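Local coordinates for isomaltodextranase (Arthrobacter globiformis, PDB 5AWO), which hydrolyses alpha-1,6-glucosidic linkages in dextran-like polysaccharides, releasing successive isomaltose units from the non-reducing chain ends as a member of glycoside hydrolase family 27, at residues R89-G92 with N93-T97; W103-D106 with W107-A111; V123-N126 with P127-H131; Q184-V187 with R188-D192. All coordinates share one frame; numbering follows the deposited sequence.

Contact 1: R89-G92 with N93-T97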
# COMPACT_ATOMS: atom_id res chain seq x y z
N ARG A 89 -22.64 -17.80 14.07
CA ARG A 89 -23.90 -17.78 13.31
C ARG A 89 -23.60 -17.49 11.86
O ARG A 89 -22.82 -16.56 11.57
CB ARG A 89 -24.85 -16.73 13.86
CG ARG A 89 -25.31 -17.00 15.29
CD ARG A 89 -26.20 -15.91 15.87
NE ARG A 89 -25.51 -14.62 16.00
CZ ARG A 89 -25.97 -13.57 16.67
NH1 ARG A 89 -27.12 -13.65 17.33
NH2 ARG A 89 -25.26 -12.45 16.71
N THR A 90 -24.20 -18.25 10.93
CA THR A 90 -23.97 -18.02 9.51
C THR A 90 -25.27 -18.07 8.71
O THR A 90 -26.30 -18.57 9.18
CB THR A 90 -22.99 -19.03 8.92
OG1 THR A 90 -23.50 -20.36 9.08
CG2 THR A 90 -21.60 -18.91 9.57
N THR A 91 -25.20 -17.53 7.50
CA THR A 91 -26.28 -17.67 6.53
C THR A 91 -26.40 -19.13 6.14
O THR A 91 -25.59 -20.01 6.50
CB THR A 91 -26.00 -16.86 5.25
OG1 THR A 91 -24.88 -17.42 4.56
CG2 THR A 91 -25.74 -15.39 5.55
N GLY A 92 -27.40 -19.39 5.31
CA GLY A 92 -27.58 -20.72 4.75
C GLY A 92 -26.42 -21.19 3.89
O GLY A 92 -26.32 -22.36 3.58
N ASN A 93 -25.50 -20.28 3.56
CA ASN A 93 -24.32 -20.61 2.76
C ASN A 93 -23.01 -20.51 3.55
O ASN A 93 -21.94 -20.53 2.97
CB ASN A 93 -24.24 -19.75 1.51
CG ASN A 93 -25.57 -19.71 0.76
OD1 ASN A 93 -26.19 -18.66 0.64
ND2 ASN A 93 -25.98 -20.85 0.22
N GLY A 94 -23.12 -20.41 4.86
CA GLY A 94 -21.94 -20.46 5.74
C GLY A 94 -21.22 -19.16 5.97
O GLY A 94 -20.09 -19.20 6.46
N TYR A 95 -21.84 -18.03 5.67
CA TYR A 95 -21.17 -16.74 5.83
C TYR A 95 -21.63 -16.08 7.10
O TYR A 95 -22.83 -16.03 7.39
CB TYR A 95 -21.42 -15.82 4.63
CG TYR A 95 -21.00 -16.41 3.30
CD1 TYR A 95 -19.88 -17.24 3.17
CD2 TYR A 95 -21.75 -16.16 2.15
CE1 TYR A 95 -19.50 -17.76 1.94
CE2 TYR A 95 -21.38 -16.69 0.92
CZ TYR A 95 -20.26 -17.50 0.81
OH TYR A 95 -19.90 -18.03 -0.41
N ILE A 96 -20.69 -15.55 7.88
CA ILE A 96 -21.02 -15.03 9.20
C ILE A 96 -21.99 -13.86 9.11
O ILE A 96 -21.82 -12.94 8.30
CB ILE A 96 -19.79 -14.62 10.04
CG1 ILE A 96 -18.85 -13.69 9.26
CG2 ILE A 96 -19.08 -15.85 10.53
CD1 ILE A 96 -17.95 -12.88 10.17
N THR A 97 -23.01 -13.88 9.97
CA THR A 97 -24.04 -12.84 9.94
C THR A 97 -23.74 -11.61 10.80
O THR A 97 -24.35 -10.57 10.60
CB THR A 97 -25.40 -13.42 10.38
OG1 THR A 97 -25.26 -13.96 11.68
CG2 THR A 97 -25.86 -14.49 9.41
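Thr91 folds its hydroxyl back over the turn that its own backbone begins. OG1 accepts from two peptide N-H groups, Asn93 N at 3.1 Å and Tyr95 N at 3.3 Å; its torsion (chi1 67°) tucks it in above its own main chain, within reach of both amides. The Asn93 bond has the form of an ST turn. Gly94 N also reaches Thr91 O at 3.0 Å and closes a type I beta turn from Thr91 to Gly94, the donor standing well above the carbonyl plane. The two arms of the hairpin-like loop then pair. Thr91 N gives a 2.8 Å bond to Tyr95 O, and Thr97 N a 3.1 Å bond to Arg89 O, making a single bridge of Thr90 with Ile96. Beside this bridge the methyl groups CG2 of Thr91 and CG2 of Thr97 pass each other 4.0 Å apart. Farther out, Lys140 binds both Thr90 OG1 and Thr91 O, Asn93 ND2 reaches Thr141 O, and the guanidinium of Arg89 turns to Trp103 O. With one hydroxyl serving two amides, the turn satisfies much of its backbone internally, which probably helps the loop hold its shape although it has no regular strand.

Contact 2: W103-D106 with W107-A111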
# COMPACT_ATOMS: atom_id res chain seq x y z
N TRP A 103 -23.89 -10.15 19.60
CA TRP A 103 -24.42 -8.96 18.94
C TRP A 103 -25.90 -9.21 18.63
O TRP A 103 -26.28 -10.31 18.21
CB TRP A 103 -23.63 -8.65 17.67
CG TRP A 103 -22.30 -7.98 17.95
CD1 TRP A 103 -21.52 -8.14 19.04
CD2 TRP A 103 -21.67 -7.01 17.12
NE1 TRP A 103 -20.43 -7.30 18.97
CE2 TRP A 103 -20.49 -6.60 17.79
CE3 TRP A 103 -21.97 -6.44 15.89
CZ2 TRP A 103 -19.62 -5.66 17.23
CZ3 TRP A 103 -21.11 -5.49 15.35
CH2 TRP A 103 -19.93 -5.13 16.03
N GLN A 104 -26.72 -8.18 18.83
CA GLN A 104 -28.14 -8.23 18.52
C GLN A 104 -28.45 -7.87 17.08
O GLN A 104 -29.57 -8.13 16.60
CB GLN A 104 -28.89 -7.29 19.47
CG GLN A 104 -28.81 -7.72 20.92
CD GLN A 104 -29.55 -6.77 21.86
OE1 GLN A 104 -29.18 -5.61 22.01
NE2 GLN A 104 -30.61 -7.27 22.49
N HIS A 105 -27.50 -7.25 16.38
CA HIS A 105 -27.72 -6.79 15.04
C HIS A 105 -26.69 -7.38 14.10
O HIS A 105 -25.56 -7.62 14.52
CB HIS A 105 -27.65 -5.27 14.98
CG HIS A 105 -28.54 -4.58 15.96
ND1 HIS A 105 -29.90 -4.45 15.76
CD2 HIS A 105 -28.28 -3.98 17.14
CE1 HIS A 105 -30.43 -3.81 16.78
NE2 HIS A 105 -29.47 -3.51 17.63
N ASP A 106 -27.09 -7.57 12.84
CA ASP A 106 -26.26 -8.17 11.81
C ASP A 106 -25.41 -7.12 11.07
O ASP A 106 -25.45 -5.92 11.37
CB ASP A 106 -27.11 -9.07 10.87
CG ASP A 106 -28.09 -8.31 9.99
OD1 ASP A 106 -28.06 -7.07 9.93
OD2 ASP A 106 -28.89 -9.01 9.32
N TRP A 107 -24.62 -7.58 10.11
CA TRP A 107 -23.73 -6.69 9.39
C TRP A 107 -24.51 -5.60 8.65
O TRP A 107 -24.08 -4.45 8.60
CB TRP A 107 -22.90 -7.46 8.38
CG TRP A 107 -21.84 -8.41 8.94
CD1 TRP A 107 -21.76 -9.75 8.74
CD2 TRP A 107 -20.67 -8.05 9.68
NE1 TRP A 107 -20.65 -10.27 9.36
CE2 TRP A 107 -19.96 -9.23 9.94
CE3 TRP A 107 -20.18 -6.85 10.19
CZ2 TRP A 107 -18.76 -9.24 10.66
CZ3 TRP A 107 -18.98 -6.85 10.90
CH2 TRP A 107 -18.30 -8.04 11.14
N ALA A 108 -25.67 -5.96 8.09
CA ALA A 108 -26.44 -4.98 7.30
C ALA A 108 -26.95 -3.87 8.18
O ALA A 108 -26.93 -2.70 7.79
CB ALA A 108 -27.61 -5.66 6.60
N TYR A 109 -27.43 -4.21 9.37
CA TYR A 109 -27.87 -3.20 10.32
C TYR A 109 -26.74 -2.21 10.58
O TYR A 109 -26.95 -0.99 10.55
CB TYR A 109 -28.31 -3.81 11.63
CG TYR A 109 -28.62 -2.77 12.67
CD1 TYR A 109 -27.61 -2.27 13.49
CD2 TYR A 109 -29.91 -2.26 12.82
CE1 TYR A 109 -27.87 -1.31 14.45
CE2 TYR A 109 -30.18 -1.29 13.78
CZ TYR A 109 -29.16 -0.81 14.59
OH TYR A 109 -29.39 0.15 15.56
N TRP A 110 -25.54 -2.73 10.82
CA TRP A 110 -24.44 -1.82 11.16
C TRP A 110 -23.97 -1.02 9.96
O TRP A 110 -23.59 0.14 10.11
CB TRP A 110 -23.30 -2.57 11.86
CG TRP A 110 -23.71 -2.84 13.28
CD1 TRP A 110 -23.97 -4.04 13.85
CD2 TRP A 110 -23.99 -1.85 14.28
NE1 TRP A 110 -24.34 -3.88 15.14
CE2 TRP A 110 -24.38 -2.54 15.43
CE3 TRP A 110 -23.93 -0.45 14.33
CZ2 TRP A 110 -24.73 -1.89 16.63
CZ3 TRP A 110 -24.28 0.20 15.52
CH2 TRP A 110 -24.67 -0.53 16.64
N ALA A 111 -23.98 -1.61 8.77
CA ALA A 111 -23.65 -0.87 7.56
C ALA A 111 -24.65 0.29 7.34
O ALA A 111 -24.26 1.37 6.93
CB ALA A 111 -23.59 -1.77 6.35
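Asp106 OD1 takes the N-H of Tyr109 in a 3.0 Å bond that is nearly straight at 166°. This is the classic N-cap: Asp106 stands just ahead of helix 107-116, and its torsion (chi1 68°) swings the carboxylate round to the first turn. A negative group here would be expected to interact favourably with the helix dipole. The carbonyl of the same residue opens the helical pattern, Trp110 N bonding to Asp106 O at 3.2 Å. Beside the cap, the imidazole of His105 stacks face to face on the phenol ring of Tyr109, centroids 3.8 Å apart and planes at 15°, with ND1 over the middle of the phenol. The same imidazole turns its edge toward the face of Trp110, the two planes almost perpendicular. Trp103 also offers an edge to Trp110, its CZ3 lying 3.5 Å from CD1 of Trp110 in an offset edge-to-face pair. The four rings thus form one aromatic cluster around the start of the helix. Glu56 accepts from Trp110 NE1 and His105 N, and Trp59 meets both tryptophans of the cluster, so helix 56-68 backs it, while Trp107 leans on strand 120-124 of the barrel.

Contact 3: V123-N126 with P127-H131; sequences VYYN and PLWVH
Trp129 can be followed outward from its CB, which lies 3.4 Å from Asn126 O and also meets CE2 of Tyr125. Beyond it the indole lies flat against Asn126, whose CB sits over one face, 3.7 Å from the centroid of the six-membered ring and only 12° off its normal, a clear CH-pi contact. At the rim, CE3 points into the middle of the Tyr125 ring, 3.8 Å from its CZ, in an edge-to-face pair with planes at 80°. Still farther along, CH2 touches CE1 of Tyr124 at 4.0 Å. The backbone turn from Asn126 to Trp129 is type I and is closed by Trp129 N bonding to Asn126 O at 3.0 Å. Asn126 reinforces it through its side chain: with CG anti to the main-chain N (chi1 -174°), OD1 accepts from Leu128 N at 2.9 Å, an Asx turn. The other end of that amide, ND2, donates to the backbone O of Asp201, the probable nucleophile, whose OD2 is hydrogen-bonded to Tyr124 OH. Trp171 stacks on Trp129. One asparagine thus shapes the turn with its oxygen and ties it to Asp201 with its nitrogen, which probably helps to position Tyr124 and the turn near the nucleophile.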
# COMPACT_ATOMS: atom_id res chain seq x y z
N VAL A 123 -14.57 -4.67 7.16
CA VAL A 123 -14.64 -5.99 7.75
C VAL A 123 -13.28 -6.71 7.76
O VAL A 123 -12.62 -6.79 6.74
CB VAL A 123 -15.67 -6.89 7.03
CG1 VAL A 123 -15.60 -8.33 7.54
CG2 VAL A 123 -17.07 -6.34 7.27
N TYR A 124 -12.95 -7.23 8.93
CA TYR A 124 -11.84 -8.19 9.09
C TYR A 124 -12.40 -9.60 8.95
O TYR A 124 -13.21 -10.04 9.75
CB TYR A 124 -11.22 -7.98 10.45
CG TYR A 124 -10.15 -8.96 10.89
CD1 TYR A 124 -10.47 -10.24 11.35
CD2 TYR A 124 -8.81 -8.58 10.94
CE1 TYR A 124 -9.49 -11.13 11.78
CE2 TYR A 124 -7.85 -9.46 11.42
CZ TYR A 124 -8.20 -10.72 11.83
OH TYR A 124 -7.23 -11.61 12.29
N TYR A 125 -12.04 -10.27 7.87
CA TYR A 125 -12.29 -11.71 7.77
C TYR A 125 -11.43 -12.31 6.69
O TYR A 125 -11.05 -11.66 5.74
CB TYR A 125 -13.79 -12.04 7.51
CG TYR A 125 -14.18 -13.34 8.18
CD1 TYR A 125 -14.38 -13.40 9.55
CD2 TYR A 125 -14.38 -14.51 7.43
CE1 TYR A 125 -14.70 -14.58 10.19
CE2 TYR A 125 -14.68 -15.70 8.06
CZ TYR A 125 -14.86 -15.74 9.44
OH TYR A 125 -15.17 -16.94 10.04
N ASN A 126 -11.15 -13.61 6.85
CA ASN A 126 -10.41 -14.36 5.86
C ASN A 126 -11.39 -15.35 5.24
O ASN A 126 -11.90 -16.21 5.94
CB ASN A 126 -9.22 -15.08 6.51
CG ASN A 126 -8.33 -15.77 5.50
OD1 ASN A 126 -8.83 -16.28 4.48
ND2 ASN A 126 -7.01 -15.78 5.73
N PRO A 127 -11.65 -15.21 3.93
CA PRO A 127 -12.70 -16.05 3.32
C PRO A 127 -12.29 -17.49 3.09
O PRO A 127 -13.09 -18.27 2.54
CB PRO A 127 -12.99 -15.34 2.03
CG PRO A 127 -11.67 -14.73 1.65
CD PRO A 127 -11.06 -14.30 2.95
N LEU A 128 -11.08 -17.88 3.51
CA LEU A 128 -10.71 -19.28 3.59
C LEU A 128 -10.97 -19.90 4.95
O LEU A 128 -10.66 -21.08 5.17
CB LEU A 128 -9.26 -19.52 3.14
CG LEU A 128 -9.28 -19.87 1.63
CD1 LEU A 128 -9.51 -18.65 0.78
CD2 LEU A 128 -7.99 -20.54 1.22
N TRP A 129 -11.54 -19.14 5.87
CA TRP A 129 -12.01 -19.68 7.12
C TRP A 129 -13.39 -20.28 6.89
O TRP A 129 -14.24 -19.65 6.24
CB TRP A 129 -12.09 -18.65 8.26
CG TRP A 129 -10.76 -18.31 8.88
CD1 TRP A 129 -9.70 -19.12 9.04
CD2 TRP A 129 -10.39 -17.05 9.43
NE1 TRP A 129 -8.66 -18.44 9.66
CE2 TRP A 129 -9.06 -17.16 9.89
CE3 TRP A 129 -11.05 -15.83 9.58
CZ2 TRP A 129 -8.39 -16.10 10.51
CZ3 TRP A 129 -10.38 -14.76 10.15
CH2 TRP A 129 -9.05 -14.90 10.61
N VAL A 130 -13.60 -21.47 7.45
CA VAL A 130 -14.91 -22.10 7.46
C VAL A 130 -15.25 -22.43 8.90
O VAL A 130 -14.51 -23.21 9.55
CB VAL A 130 -14.88 -23.39 6.59
CG1 VAL A 130 -16.29 -23.93 6.44
CG2 VAL A 130 -14.25 -23.14 5.23
N HIS A 131 -16.32 -21.88 9.43
CA HIS A 131 -16.60 -22.08 10.85
C HIS A 131 -17.05 -23.51 11.13
O HIS A 131 -17.87 -24.06 10.39
CB HIS A 131 -17.65 -21.11 11.39
CG HIS A 131 -17.53 -20.90 12.86
ND1 HIS A 131 -17.88 -21.86 13.78
CD2 HIS A 131 -16.95 -19.91 13.56
CE1 HIS A 131 -17.62 -21.42 15.00
NE2 HIS A 131 -17.03 -20.24 14.89

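Contact 4: Q184-V187 with R188-D192; sequences QGYV and RYFKD
Residues 184-192 form the last two and a half turns of helix 179-192, and i to i+4 bonds run through them. Arg188 N reaches Gln184 O at 2.9 Å and Lys191 N reaches Val187 O at 3.1 Å, both at 171°; Tyr189 N gives a 2.8 Å bond to Gly185 O, while the one from Phe190 N to Tyr186 O is weak. Along one side, the rings of Tyr186 and Phe190 point the same way, one turn apart. Their planes lie within 14° of parallel but are slid so far, with centroids 5.6 Å apart, that they barely overlap, and the touch is made at the rims, CE1 of Tyr186 against CE2 of Phe190 at 3.5 Å. Tyr189 leaves with its CG anti to the backbone N (chi1 171°), which brings its CD2 over the face of Phe190. On another flank the extended chain of Arg188 runs back along Gln184, its NH1 3.8 Å from Gln184 CB. One water joins their ends, donating to Gln184 OE1 and accepting from Arg188 NH2 in the guanidinium plane. Gln184 NE2 and Lys191 NZ bind helix 223-237 at Glu235 and Ala236. Tyr186 OH is hydrogen-bonded to Ile96 N and Tyr189 OH to Ile96 O, in the 93-97 loop; Phe190 packs on Val123 of strand 120-124 and meets the Trp107 ring edge-to-face, and Val187 packs on Pro127.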
# COMPACT_ATOMS: atom_id res chain seq x y z
N GLN A 184 -15.39 -16.98 -3.37
CA GLN A 184 -15.83 -15.80 -4.09
C GLN A 184 -17.15 -15.27 -3.57
O GLN A 184 -17.35 -14.06 -3.49
CB GLN A 184 -15.88 -16.06 -5.58
CG GLN A 184 -14.52 -16.36 -6.14
CD GLN A 184 -14.43 -16.22 -7.64
OE1 GLN A 184 -15.26 -16.78 -8.37
NE2 GLN A 184 -13.43 -15.51 -8.12
N GLY A 185 -18.07 -16.17 -3.23
CA GLY A 185 -19.30 -15.77 -2.59
C GLY A 185 -19.09 -15.04 -1.26
O GLY A 185 -19.86 -14.14 -0.93
N TYR A 186 -18.08 -15.45 -0.49
CA TYR A 186 -17.78 -14.82 0.81
C TYR A 186 -17.31 -13.37 0.61
O TYR A 186 -17.76 -12.45 1.28
CB TYR A 186 -16.73 -15.60 1.62
CG TYR A 186 -17.00 -15.70 3.11
CD1 TYR A 186 -17.72 -14.74 3.78
CD2 TYR A 186 -16.52 -16.79 3.83
CE1 TYR A 186 -17.99 -14.85 5.12
CE2 TYR A 186 -16.77 -16.92 5.18
CZ TYR A 186 -17.53 -15.96 5.83
OH TYR A 186 -17.85 -16.11 7.17
N VAL A 187 -16.42 -13.21 -0.36
CA VAL A 187 -15.87 -11.91 -0.71
C VAL A 187 -17.01 -11.00 -1.21
O VAL A 187 -17.16 -9.87 -0.76
CB VAL A 187 -14.71 -12.04 -1.68
CG1 VAL A 187 -14.26 -10.68 -2.17
CG2 VAL A 187 -13.55 -12.76 -1.00
N ARG A 188 -17.80 -11.52 -2.15
CA ARG A 188 -18.95 -10.72 -2.64
C ARG A 188 -20.03 -10.46 -1.60
O ARG A 188 -20.67 -9.42 -1.65
CB ARG A 188 -19.54 -11.35 -3.89
CG ARG A 188 -18.63 -11.32 -5.09
CD ARG A 188 -19.34 -11.52 -6.42
NE ARG A 188 -18.41 -11.65 -7.54
CZ ARG A 188 -17.98 -12.80 -8.07
NH1 ARG A 188 -18.39 -13.98 -7.61
NH2 ARG A 188 -17.13 -12.78 -9.09
N TYR A 189 -20.20 -11.35 -0.65
CA TYR A 189 -21.11 -11.14 0.46
C TYR A 189 -20.80 -9.84 1.19
O TYR A 189 -21.68 -9.00 1.43
CB TYR A 189 -21.05 -12.33 1.38
CG TYR A 189 -21.75 -12.26 2.71
CD1 TYR A 189 -23.14 -12.44 2.82
CD2 TYR A 189 -21.03 -12.04 3.88
CE1 TYR A 189 -23.76 -12.41 4.04
CE2 TYR A 189 -21.64 -12.03 5.11
CZ TYR A 189 -23.01 -12.22 5.19
OH TYR A 189 -23.64 -12.22 6.44
N PHE A 190 -19.53 -9.62 1.52
CA PHE A 190 -19.16 -8.36 2.16
C PHE A 190 -19.22 -7.18 1.22
O PHE A 190 -19.73 -6.12 1.58
CB PHE A 190 -17.78 -8.49 2.85
CG PHE A 190 -17.80 -9.44 4.03
CD1 PHE A 190 -18.62 -9.17 5.11
CD2 PHE A 190 -17.03 -10.58 4.07
CE1 PHE A 190 -18.65 -10.03 6.19
CE2 PHE A 190 -17.06 -11.44 5.16
CZ PHE A 190 -17.89 -11.17 6.21
N LYS A 191 -18.71 -7.35 0.00
CA LYS A 191 -18.76 -6.27 -0.98
C LYS A 191 -20.20 -5.77 -1.15
O LYS A 191 -20.47 -4.57 -1.20
CB LYS A 191 -18.25 -6.74 -2.32
CG LYS A 191 -18.35 -5.69 -3.40
CD LYS A 191 -18.49 -6.29 -4.77
CE LYS A 191 -17.24 -6.95 -5.21
NZ LYS A 191 -17.44 -7.51 -6.58
N ASP A 192 -21.12 -6.71 -1.26
CA ASP A 192 -22.52 -6.39 -1.52
C ASP A 192 -23.18 -5.67 -0.34
O ASP A 192 -24.08 -4.83 -0.55
CB ASP A 192 -23.28 -7.67 -1.83
CG ASP A 192 -22.91 -8.28 -3.17
OD1 ASP A 192 -22.29 -7.63 -4.00
OD2 ASP A 192 -23.25 -9.49 -3.38
O HOH W 1 -16.58 -15.34 -10.44

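All four contacts lie on one side of the chain's centre, in the TIM-barrel region. Contacts 3 and 4 are buried, contacts 1 and 2 only partly so. Contact 3 continues a barrel strand to the catalytic site, whereas contacts 1 and 2 belong to the excursion between strand 77-79 and helix 107-116, away from it. Chemistry follows place: backbone and hydroxyl bonds shape the loop of contact 1, in contact 2 a carboxylate caps the helix and aromatic rings pack beside its first turn, and contacts 3 and 4 combine aromatic packing with a turn or regular helix. All four touch one another; contact 4 joins contact 1 by tyrosine hydroxyls and contacts 2 and 3 by packing.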